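Local coordinates for protein Baccell_00875 (Bacteroides cellulosilyticus DSM 14838, PDB 5NO8) that is a polysaccharide lyase that probably removes the L-rhamnose caps, likely at glucuronic acid, of complex arabinogalactan proteins, at residues K46-S51 and F184-G189; Y76-K81 and T85-W90; S375-D380 and V387-G392; Q554-T559 and A626-D631. All coordinates share one frame; numbering follows the deposited sequence.

Contact 1. Residues K46-S51 and F184-G189; sequences KGDNRS and FTPHLG
Arg50 and Phe184 meet face to face: the guanidinium lies flat on the phenyl ring, the two planes only 8° apart and their centres 3.8 Å from one another. NH2 sits over the middle of the ring, 3.4 Å from Phe184 CG, while NH1 reaches back over Phe184 CB. This is a stacked cation-pi contact, and it suits arginine because a flat charged group can rest on an aromatic face and still use the N-H groups around its rim. NE bonds to Asn160 OD1 in helix 155-161, and NH1 donates in the guanidinium plane to a water at 2.9 Å. The extended chain from CG to NE carries the group across to the ring.

The same water in turn donates to Asp48 OD1 at 2.7 Å and to Thr185 O at 2.8 Å, tying three groups of the two segments together. Asp48 packs CB and CG against the Pro186 ring, with CG 4.1 Å from CD; the peptide bond before Pro186 is cis. With Asp48 CG anti to the backbone N (chi1 180°), OD1 receives the N-H of Arg50 from above the carboxylate plane at 3.0 Å, while OD2 forms a salt bridge with Arg180. Asp48 thus closes an Asx turn within a type I beta turn, beside the cis-proline entry to strand 187-194 of the large antiparallel sheet.

Contact 2. Residues Y76-K81 and T85-W90; sequences YFTVVK and TVKREW
Phe77 and Arg88 face each other as a hydrogen-bonded antiparallel pair, Phe77 N giving to Arg88 O at 3.0 Å and Arg88 N returning to Phe77 O at 2.8 Å. The second of these bonds is almost straight, with 168° at the hydrogen. Val79 and Val86, the next hydrogen-bonded pair, two residues along, repeat the pattern.

The Phe77 side chain starts from a CB whose chi1 of 57° sets CG between the backbone N and the carbonyl carbon, a crowded position that swings the ring over the neighbouring strand. From there CD2 comes edge-on to Trp90 CZ3 at 3.9 Å, and CE2 nears both Trp90 CE3 and Arg88 CB. CE1 and CZ rest against the Arg88 methylenes, CZ lying 3.7 Å from CB, which makes a CH-pi contact over the ring face. A flat apolar ring suits this place, since Ile110 and Ile112 of the adjoining sheet also touch it. With the ring cut back to an alanine, Arg88 CB and the edge of Trp90 would probably lose their aromatic partner, and a gap would open toward the isoleucines.

Tyr76, Thr78 and Val80 point to the other face. There the extended Lys87 chain lays NZ over the face of the Tyr76 ring, toward its rim, 4.5 Å from the centroid, a cation-pi contact, while Tyr76 OH bonds to Glu201 and Trp203. Strands 75-81 and 84-90 form an antiparallel beta hairpin, joined to its sheet through strand 137-145.

Contact 3. Residues S375-D380 and V387-G392; sequences SIYLND and VDRDEG
Asn379 and Arg389 bring their backbones nearest, their CA atoms 6.4 Å apart, and no direct hydrogen bond crosses between the segments. Residues 375-380 leave the short edge strand 375-376 and turn at Asn379, whose positive phi of 61° is tolerated better by asparagine than by most residues. Residues 387-392 begin in the end of a 3-10 segment (387-388) and pass into an Asx turn, in which Asp390 OD1 accepts from Gly392 N at 3.3 Å. The contact thus packs two pieces of one long connection between a small antiparallel sheet and helix 396-409.

A water takes the place of a direct backbone bond, donating to Tyr377 O at 2.8 Å and to Arg389 O at 2.7 Å. Tyr377 turns the edge of its ring to the arginine, CE2 lying 3.9 Å from Arg389 CB, and its OH bonds to Asn383. Of the Arg389 side chain, it is the aliphatic part that meets Tyr377 and Asn379: the extended chain carries the guanidinium onward to the carbonyls of Gly601 and His598, so a long residue with a charged tip fits. With CG anti to the backbone N (chi1 -153°), the Asn379 amide packs against Arg389 O without bonding to it, its OD1 near Arg389 CB and its ND2 beside Asp390 CB. Asn379 ND2 donates to Pro386 O and also, at 3.0 Å, to a second water, which gives its own hydrogen to Glu391 OE1 at 2.7 Å.

Contact 4. Residues Q554-T559 and A626-D631; sequences QLYLET and ALCTGD
Leu555 O is gripped twice at the end of helix 542-559: Thr559 OG1 donates to it at 2.8 Å from above the carbonyl plane, and Thr559 N reaches it at 2.9 Å. A threonine suits this last turn because its hydroxyl can fold back onto the preceding turn and also accept from Ser561 N. The other segment uses a threonine in a related way, Thr629 OG1 taking the N-H of Asp631 at 3.0 Å in an ST turn. Gly630, with its positive phi, lets the chain leave helix 615-629, and Asp631 then stands at the N-cap of helix 632-644.

Near their C-terminal ends, helices 542-559 and 615-629 of the helix-rich part of the chain pack through apolar groups. Cys628 SG rests against both Tyr556 and Leu557, 3.6 Å from Tyr556 CD2 and 3.8 Å from Leu557 CG. The sulfur approaches the ring obliquely, in a sulfur-aromatic contact, and, small and polarisable, can sit close to both side chains. The torsion of Tyr556 (chi1 175°, CG opposite the backbone N) throws its ring toward the neighbouring helix. Leu557 straddles two residues: CD1 rests 4.0 Å from Leu627 CB, and CD2 stays near the sulfur. Replacing Leu557 with a glycine would probably leave Cys628 SG and Leu627 CB without their branched partner and open a gap between the helices. Leu565 of helix 562-576 touches both Tyr556 and Cys628.

Overall arrangement
The four contacts are spread widely through a single chain and none touches another. Contacts 1 and 2 belong to the beta-rich N-terminal part, their centres about 37 Å apart; the hairpin of contact 2 lies within the span of chain that contact 1 closes, and the strand of contact 1, 187-194, lies in a different sheet from the hairpin. Contacts 3 and 4 follow in the helix-rich later part, about 38 Å apart between centres, contact 3 on the connection into helix 396-409 and contact 4 between helices 542-559 and 615-629. Contacts 2 and 4 are farthest apart, about 57 Å between centres, on opposite sides of the chain's centre. Each contact ties its own part together locally, and none of the four bridges the two parts.

Contact 1. Residues K46-S51 and F184-G189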
# COMPACT_ATOMS: atom_id res chain seq x y z
N LYS A 46 -17.91 -22.36 5.81
CA LYS A 46 -19.29 -22.86 5.92
C LYS A 46 -20.12 -21.83 6.67
O LYS A 46 -19.75 -21.39 7.76
CB LYS A 46 -19.33 -24.18 6.66
CG LYS A 46 -20.67 -24.88 6.55
CD LYS A 46 -20.84 -25.82 7.72
CE LYS A 46 -22.19 -26.51 7.67
NZ LYS A 46 -22.17 -27.62 8.67
N GLY A 47 -21.23 -21.42 6.06
CA GLY A 47 -22.09 -20.41 6.68
C GLY A 47 -21.86 -19.00 6.19
O GLY A 47 -22.57 -18.08 6.60
N ASP A 48 -20.86 -18.80 5.32
CA ASP A 48 -20.73 -17.56 4.59
C ASP A 48 -21.83 -17.54 3.55
O ASP A 48 -21.77 -18.32 2.59
CB ASP A 48 -19.36 -17.49 3.90
CG ASP A 48 -19.15 -16.21 3.11
OD1 ASP A 48 -20.02 -15.31 3.17
OD2 ASP A 48 -18.12 -16.12 2.40
N ASN A 49 -22.82 -16.67 3.73
CA ASN A 49 -23.95 -16.55 2.76
C ASN A 49 -23.51 -16.09 1.37
O ASN A 49 -24.24 -16.33 0.40
CB ASN A 49 -25.01 -15.56 3.28
CG ASN A 49 -25.72 -16.05 4.52
OD1 ASN A 49 -25.80 -17.25 4.77
ND2 ASN A 49 -26.24 -15.13 5.30
N ARG A 50 -22.36 -15.42 1.27
CA ARG A 50 -21.81 -15.03 -0.01
C ARG A 50 -21.00 -16.14 -0.70
O ARG A 50 -20.66 -15.99 -1.86
CB ARG A 50 -20.99 -13.76 0.13
CG ARG A 50 -21.79 -12.58 0.69
CD ARG A 50 -20.92 -11.39 1.03
NE ARG A 50 -21.73 -10.19 1.27
CZ ARG A 50 -22.38 -9.91 2.40
NH1 ARG A 50 -22.33 -10.73 3.44
NH2 ARG A 50 -23.10 -8.78 2.50
N SER A 51 -20.67 -17.21 0.03
CA SER A 51 -19.99 -18.40 -0.51
C SER A 51 -18.67 -18.05 -1.23
O SER A 51 -18.35 -18.58 -2.28
CB SER A 51 -20.93 -19.17 -1.46
OG SER A 51 -22.07 -19.63 -0.74
N PHE A 184 -17.52 -7.39 5.11
CA PHE A 184 -18.53 -8.29 5.66
C PHE A 184 -17.82 -9.54 6.19
O PHE A 184 -16.99 -10.11 5.50
CB PHE A 184 -19.55 -8.72 4.61
CG PHE A 184 -20.17 -7.58 3.86
CD1 PHE A 184 -21.05 -6.72 4.50
CD2 PHE A 184 -19.88 -7.37 2.51
CE1 PHE A 184 -21.63 -5.66 3.81
CE2 PHE A 184 -20.45 -6.31 1.82
CZ PHE A 184 -21.33 -5.46 2.46
N THR A 185 -18.19 -9.94 7.40
CA THR A 185 -17.70 -11.17 8.02
C THR A 185 -18.37 -12.37 7.34
O THR A 185 -19.41 -12.21 6.70
CB THR A 185 -18.02 -11.19 9.51
OG1 THR A 185 -19.44 -11.06 9.70
CG2 THR A 185 -17.33 -10.03 10.24
N PRO A 186 -17.77 -13.57 7.40
CA PRO A 186 -16.46 -13.81 8.01
C PRO A 186 -15.28 -13.39 7.14
O PRO A 186 -15.37 -13.29 5.92
CB PRO A 186 -16.44 -15.33 8.14
CG PRO A 186 -17.23 -15.79 6.96
CD PRO A 186 -18.34 -14.79 6.82
N HIS A 187 -14.17 -13.15 7.83
CA HIS A 187 -12.88 -12.97 7.21
C HIS A 187 -12.03 -14.22 7.46
O HIS A 187 -12.46 -15.15 8.13
CB HIS A 187 -12.24 -11.75 7.82
CG HIS A 187 -13.09 -10.53 7.69
ND1 HIS A 187 -13.36 -9.95 6.48
CD2 HIS A 187 -13.74 -9.78 8.62
CE1 HIS A 187 -14.13 -8.88 6.66
NE2 HIS A 187 -14.38 -8.77 7.96
N LEU A 188 -10.82 -14.23 6.91
CA LEU A 188 -9.94 -15.37 7.02
C LEU A 188 -8.58 -14.96 7.57
O LEU A 188 -8.06 -13.92 7.21
CB LEU A 188 -9.76 -15.99 5.65
CG LEU A 188 -9.24 -17.42 5.57
CD1 LEU A 188 -10.34 -18.39 5.91
CD2 LEU A 188 -8.73 -17.74 4.18
N GLY A 189 -8.01 -15.85 8.36
CA GLY A 189 -6.68 -15.68 8.91
C GLY A 189 -5.83 -16.90 8.65
O GLY A 189 -6.34 -18.02 8.53
O HOH W 1 -20.56 -12.87 4.21

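Contact 2. Residues Y76-K81 and T85-W90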
# COMPACT_ATOMS: atom_id res chain seq x y z
N TYR A 76 7.96 -24.51 -4.52
CA TYR A 76 9.23 -24.64 -5.20
C TYR A 76 10.41 -24.39 -4.28
O TYR A 76 10.26 -23.87 -3.18
CB TYR A 76 9.29 -23.67 -6.41
CG TYR A 76 9.01 -22.23 -6.05
CD1 TYR A 76 10.02 -21.41 -5.57
CD2 TYR A 76 7.73 -21.68 -6.18
CE1 TYR A 76 9.76 -20.09 -5.24
CE2 TYR A 76 7.46 -20.36 -5.82
CZ TYR A 76 8.49 -19.57 -5.37
OH TYR A 76 8.25 -18.27 -5.03
N PHE A 77 11.58 -24.80 -4.73
CA PHE A 77 12.82 -24.55 -4.00
C PHE A 77 13.96 -24.74 -4.97
O PHE A 77 13.83 -25.42 -6.00
CB PHE A 77 12.97 -25.49 -2.79
CG PHE A 77 12.93 -26.95 -3.15
CD1 PHE A 77 14.05 -27.58 -3.65
CD2 PHE A 77 11.76 -27.68 -3.04
CE1 PHE A 77 14.03 -28.92 -4.01
CE2 PHE A 77 11.74 -29.02 -3.39
CZ PHE A 77 12.87 -29.63 -3.88
N THR A 78 15.07 -24.12 -4.64
CA THR A 78 16.31 -24.33 -5.37
C THR A 78 17.22 -25.16 -4.50
O THR A 78 17.61 -24.72 -3.42
CB THR A 78 16.94 -22.99 -5.75
OG1 THR A 78 16.04 -22.29 -6.61
CG2 THR A 78 18.28 -23.20 -6.45
N VAL A 79 17.63 -26.32 -4.99
CA VAL A 79 18.46 -27.23 -4.22
C VAL A 79 19.89 -27.13 -4.73
O VAL A 79 20.17 -27.16 -5.94
CB VAL A 79 17.91 -28.67 -4.15
CG1 VAL A 79 17.68 -29.26 -5.49
CG2 VAL A 79 18.84 -29.56 -3.34
N VAL A 80 20.79 -26.99 -3.78
CA VAL A 80 22.20 -26.82 -4.07
C VAL A 80 23.03 -27.86 -3.33
O VAL A 80 22.92 -28.02 -2.11
CB VAL A 80 22.66 -25.42 -3.63
CG1 VAL A 80 24.17 -25.28 -3.82
CG2 VAL A 80 21.93 -24.36 -4.43
N LYS A 81 23.87 -28.58 -4.09
CA LYS A 81 24.80 -29.57 -3.57
C LYS A 81 26.09 -29.29 -4.29
O LYS A 81 26.23 -29.63 -5.46
CB LYS A 81 24.36 -31.00 -3.91
CG LYS A 81 23.16 -31.50 -3.15
CD LYS A 81 23.01 -33.03 -3.29
CE LYS A 81 22.85 -33.49 -4.72
NZ LYS A 81 22.25 -34.86 -4.80
N THR A 85 23.21 -26.89 -8.90
CA THR A 85 22.06 -26.13 -8.53
C THR A 85 20.90 -26.54 -9.44
O THR A 85 21.03 -26.51 -10.67
CB THR A 85 22.34 -24.62 -8.70
OG1 THR A 85 23.32 -24.21 -7.74
CG2 THR A 85 21.11 -23.78 -8.55
N VAL A 86 19.75 -26.85 -8.84
CA VAL A 86 18.56 -27.22 -9.60
C VAL A 86 17.32 -26.65 -8.92
O VAL A 86 17.12 -26.90 -7.75
CB VAL A 86 18.38 -28.74 -9.70
CG1 VAL A 86 17.14 -29.07 -10.54
CG2 VAL A 86 19.63 -29.39 -10.30
N LYS A 87 16.48 -25.93 -9.65
CA LYS A 87 15.19 -25.53 -9.14
C LYS A 87 14.16 -26.63 -9.40
O LYS A 87 14.08 -27.17 -10.54
CB LYS A 87 14.69 -24.22 -9.76
CG LYS A 87 13.30 -23.85 -9.26
CD LYS A 87 12.88 -22.44 -9.63
CE LYS A 87 11.45 -22.19 -9.20
NZ LYS A 87 10.98 -20.84 -9.57
N ARG A 88 13.41 -26.96 -8.35
CA ARG A 88 12.32 -27.94 -8.43
C ARG A 88 11.01 -27.27 -8.05
O ARG A 88 10.97 -26.40 -7.18
CB ARG A 88 12.57 -29.10 -7.49
CG ARG A 88 13.94 -29.74 -7.58
CD ARG A 88 14.16 -30.46 -8.89
NE ARG A 88 13.18 -31.54 -9.12
CZ ARG A 88 13.45 -32.84 -9.29
NH1 ARG A 88 12.43 -33.67 -9.53
NH2 ARG A 88 14.69 -33.33 -9.26
N GLU A 89 9.93 -27.69 -8.69
CA GLU A 89 8.58 -27.21 -8.36
C GLU A 89 7.80 -28.48 -8.07
O GLU A 89 7.85 -29.41 -8.89
CB GLU A 89 7.95 -26.46 -9.54
CG GLU A 89 8.71 -25.23 -9.98
CD GLU A 89 8.19 -24.65 -11.29
OE1 GLU A 89 8.48 -25.25 -12.37
OE2 GLU A 89 7.51 -23.61 -11.26
N TRP A 90 7.17 -28.58 -6.90
CA TRP A 90 6.35 -29.76 -6.63
C TRP A 90 4.97 -29.53 -7.17
O TRP A 90 4.38 -28.45 -7.02
CB TRP A 90 6.38 -30.21 -5.16
CG TRP A 90 5.77 -29.35 -4.09
CD1 TRP A 90 4.49 -29.45 -3.59
CD2 TRP A 90 6.44 -28.37 -3.30
NE1 TRP A 90 4.32 -28.56 -2.57
CE2 TRP A 90 5.50 -27.88 -2.36
CE3 TRP A 90 7.74 -27.85 -3.28
CZ2 TRP A 90 5.82 -26.88 -1.43
CZ3 TRP A 90 8.05 -26.85 -2.35
CH2 TRP A 90 7.09 -26.38 -1.46

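Contact 3. Residues S375-D380 and V387-G392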
# COMPACT_ATOMS: atom_id res chain seq x y z
N SER A 375 19.62 13.78 -13.21
CA SER A 375 19.12 14.65 -14.27
C SER A 375 17.62 14.58 -14.38
O SER A 375 17.02 13.53 -14.09
CB SER A 375 19.75 14.26 -15.62
OG SER A 375 19.51 12.90 -15.91
N ILE A 376 17.01 15.68 -14.79
CA ILE A 376 15.60 15.70 -15.16
C ILE A 376 15.36 14.69 -16.29
O ILE A 376 16.19 14.57 -17.21
CB ILE A 376 15.14 17.12 -15.58
CG1 ILE A 376 14.98 18.00 -14.34
CG2 ILE A 376 13.77 17.08 -16.26
CD1 ILE A 376 14.85 19.48 -14.63
N TYR A 377 14.27 13.92 -16.17
CA TYR A 377 13.85 13.00 -17.22
C TYR A 377 12.97 13.74 -18.23
O TYR A 377 11.88 14.22 -17.90
CB TYR A 377 13.09 11.80 -16.66
CG TYR A 377 12.70 10.81 -17.74
CD1 TYR A 377 13.67 10.11 -18.45
CD2 TYR A 377 11.36 10.59 -18.07
CE1 TYR A 377 13.32 9.22 -19.47
CE2 TYR A 377 10.99 9.69 -19.07
CZ TYR A 377 11.98 9.00 -19.77
OH TYR A 377 11.61 8.12 -20.77
N LEU A 378 13.45 13.80 -19.47
CA LEU A 378 12.84 14.63 -20.51
C LEU A 378 11.74 13.93 -21.33
O LEU A 378 11.11 14.57 -22.18
CB LEU A 378 13.93 15.14 -21.45
CG LEU A 378 15.03 15.99 -20.81
CD1 LEU A 378 16.10 16.33 -21.85
CD2 LEU A 378 14.43 17.23 -20.19
N ASN A 379 11.51 12.64 -21.06
CA ASN A 379 10.42 11.89 -21.70
C ASN A 379 10.62 11.83 -23.22
O ASN A 379 9.69 12.03 -24.00
CB ASN A 379 9.06 12.48 -21.35
CG ASN A 379 7.95 11.47 -21.40
OD1 ASN A 379 8.19 10.26 -21.36
ND2 ASN A 379 6.74 11.95 -21.46
N ASP A 380 11.87 11.56 -23.57
CA ASP A 380 12.39 11.61 -24.92
C ASP A 380 13.01 10.25 -25.30
O ASP A 380 13.74 10.16 -26.29
CB ASP A 380 13.45 12.73 -25.02
CG ASP A 380 14.63 12.54 -24.03
OD1 ASP A 380 14.48 11.84 -22.99
OD2 ASP A 380 15.72 13.11 -24.29
N VAL A 387 2.90 9.18 -21.05
CA VAL A 387 2.01 10.19 -20.45
C VAL A 387 2.18 10.25 -18.91
O VAL A 387 2.02 11.30 -18.30
CB VAL A 387 0.53 9.98 -20.87
CG1 VAL A 387 -0.07 8.72 -20.24
CG2 VAL A 387 -0.31 11.20 -20.55
N ASP A 388 2.55 9.13 -18.29
CA ASP A 388 2.76 9.09 -16.85
C ASP A 388 4.15 9.57 -16.39
O ASP A 388 4.43 9.56 -15.19
CB ASP A 388 2.43 7.70 -16.28
CG ASP A 388 0.92 7.39 -16.31
OD1 ASP A 388 0.11 8.27 -15.95
OD2 ASP A 388 0.56 6.26 -16.71
N ARG A 389 4.99 10.01 -17.33
CA ARG A 389 6.29 10.59 -17.02
C ARG A 389 6.40 11.99 -17.63
O ARG A 389 7.52 12.49 -17.87
CB ARG A 389 7.40 9.67 -17.52
CG ARG A 389 7.39 8.28 -16.86
CD ARG A 389 8.04 7.20 -17.71
NE ARG A 389 8.03 5.93 -16.98
CZ ARG A 389 6.98 5.12 -16.85
NH1 ARG A 389 5.81 5.41 -17.44
NH2 ARG A 389 7.09 4.00 -16.11
N ASP A 390 5.26 12.63 -17.86
CA ASP A 390 5.24 13.91 -18.54
C ASP A 390 5.26 15.06 -17.53
O ASP A 390 5.43 14.84 -16.33
CB ASP A 390 4.08 13.96 -19.59
CG ASP A 390 2.68 14.17 -19.00
OD1 ASP A 390 2.45 14.38 -17.78
OD2 ASP A 390 1.74 14.11 -19.83
N GLU A 391 5.12 16.28 -18.04
CA GLU A 391 5.37 17.51 -17.31
C GLU A 391 4.16 18.10 -16.58
O GLU A 391 4.24 19.21 -16.02
CB GLU A 391 6.00 18.55 -18.28
CG GLU A 391 5.11 18.96 -19.45
CD GLU A 391 5.32 18.15 -20.73
OE1 GLU A 391 5.61 16.92 -20.66
OE2 GLU A 391 5.16 18.75 -21.83
N GLY A 392 3.04 17.38 -16.55
CA GLY A 392 1.82 17.83 -15.88
C GLY A 392 1.23 16.71 -15.04
O GLY A 392 1.97 15.89 -14.46
O HOH W 2 9.18 14.60 -18.31
O HOH W 3 6.15 14.77 -22.20

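Contact 4. Residues Q554-T559 and A626-D631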
# COMPACT_ATOMS: atom_id res chain seq x y z
N GLN A 554 -15.27 16.61 3.63
CA GLN A 554 -15.13 18.04 3.37
C GLN A 554 -16.49 18.69 3.09
O GLN A 554 -16.78 19.79 3.58
CB GLN A 554 -14.21 18.32 2.21
CG GLN A 554 -12.75 18.02 2.46
CD GLN A 554 -11.94 18.25 1.22
OE1 GLN A 554 -11.62 17.30 0.48
NE2 GLN A 554 -11.64 19.49 0.93
N LEU A 555 -17.33 18.02 2.30
CA LEU A 555 -18.66 18.56 2.01
C LEU A 555 -19.49 18.66 3.29
O LEU A 555 -20.17 19.66 3.50
CB LEU A 555 -19.38 17.73 0.94
CG LEU A 555 -20.69 18.32 0.38
CD1 LEU A 555 -20.44 19.72 -0.16
CD2 LEU A 555 -21.25 17.44 -0.73
N TYR A 556 -19.37 17.68 4.18
CA TYR A 556 -20.00 17.80 5.49
C TYR A 556 -19.48 19.01 6.28
O TYR A 556 -20.27 19.73 6.90
CB TYR A 556 -19.81 16.53 6.33
CG TYR A 556 -20.35 16.71 7.72
CD1 TYR A 556 -21.73 16.71 7.96
CD2 TYR A 556 -19.50 16.94 8.80
CE1 TYR A 556 -22.23 16.89 9.23
CE2 TYR A 556 -20.01 17.15 10.08
CZ TYR A 556 -21.37 17.12 10.27
OH TYR A 556 -21.87 17.29 11.52
N LEU A 557 -18.16 19.19 6.30
CA LEU A 557 -17.58 20.27 7.09
C LEU A 557 -17.99 21.64 6.55
O LEU A 557 -18.06 22.59 7.32
CB LEU A 557 -16.05 20.15 7.16
CG LEU A 557 -15.55 18.95 7.99
CD1 LEU A 557 -14.06 18.66 7.74
CD2 LEU A 557 -15.79 19.14 9.48
N GLU A 558 -18.28 21.73 5.25
CA GLU A 558 -18.75 22.97 4.64
C GLU A 558 -20.27 23.20 4.74
O GLU A 558 -20.71 24.35 4.76
CB GLU A 558 -18.33 23.03 3.17
CG GLU A 558 -16.81 23.07 2.96
CD GLU A 558 -16.17 24.32 3.54
OE1 GLU A 558 -16.65 25.44 3.24
OE2 GLU A 558 -15.20 24.18 4.30
N THR A 559 -21.08 22.14 4.76
CA THR A 559 -22.55 22.28 4.76
C THR A 559 -23.26 21.87 6.05
O THR A 559 -24.38 22.30 6.28
CB THR A 559 -23.18 21.42 3.65
OG1 THR A 559 -22.91 20.03 3.92
CG2 THR A 559 -22.66 21.79 2.29
N ALA A 626 -11.81 12.93 11.89
CA ALA A 626 -11.62 13.43 13.25
C ALA A 626 -12.22 14.84 13.43
O ALA A 626 -12.78 15.13 14.50
CB ALA A 626 -10.16 13.42 13.65
N LEU A 627 -12.11 15.69 12.42
CA LEU A 627 -12.76 17.01 12.44
C LEU A 627 -14.29 16.90 12.46
O LEU A 627 -14.96 17.70 13.11
CB LEU A 627 -12.32 17.84 11.24
CG LEU A 627 -10.86 18.30 11.20
CD1 LEU A 627 -10.56 19.06 9.93
CD2 LEU A 627 -10.54 19.16 12.41
N CYS A 628 -14.82 15.93 11.73
CA CYS A 628 -16.26 15.70 11.61
C CYS A 628 -16.90 15.16 12.89
O CYS A 628 -18.00 15.58 13.25
CB CYS A 628 -16.55 14.73 10.44
SG CYS A 628 -16.30 15.35 8.76
N THR A 629 -16.22 14.24 13.57
CA THR A 629 -16.78 13.49 14.69
C THR A 629 -16.19 13.89 16.04
O THR A 629 -16.73 13.49 17.07
CB THR A 629 -16.47 12.00 14.52
OG1 THR A 629 -15.04 11.81 14.53
CG2 THR A 629 -17.06 11.46 13.23
N GLY A 630 -15.06 14.59 16.04
CA GLY A 630 -14.29 14.83 17.26
C GLY A 630 -13.56 13.60 17.81
O GLY A 630 -13.06 13.64 18.92
N ASP A 631 -13.49 12.51 17.03
CA ASP A 631 -12.80 11.29 17.46
C ASP A 631 -11.30 11.47 17.21
O ASP A 631 -10.80 11.24 16.10
CB ASP A 631 -13.35 10.08 16.71
CG ASP A 631 -12.77 8.75 17.23
OD1 ASP A 631 -11.76 8.78 17.97
OD2 ASP A 631 -13.32 7.69 16.88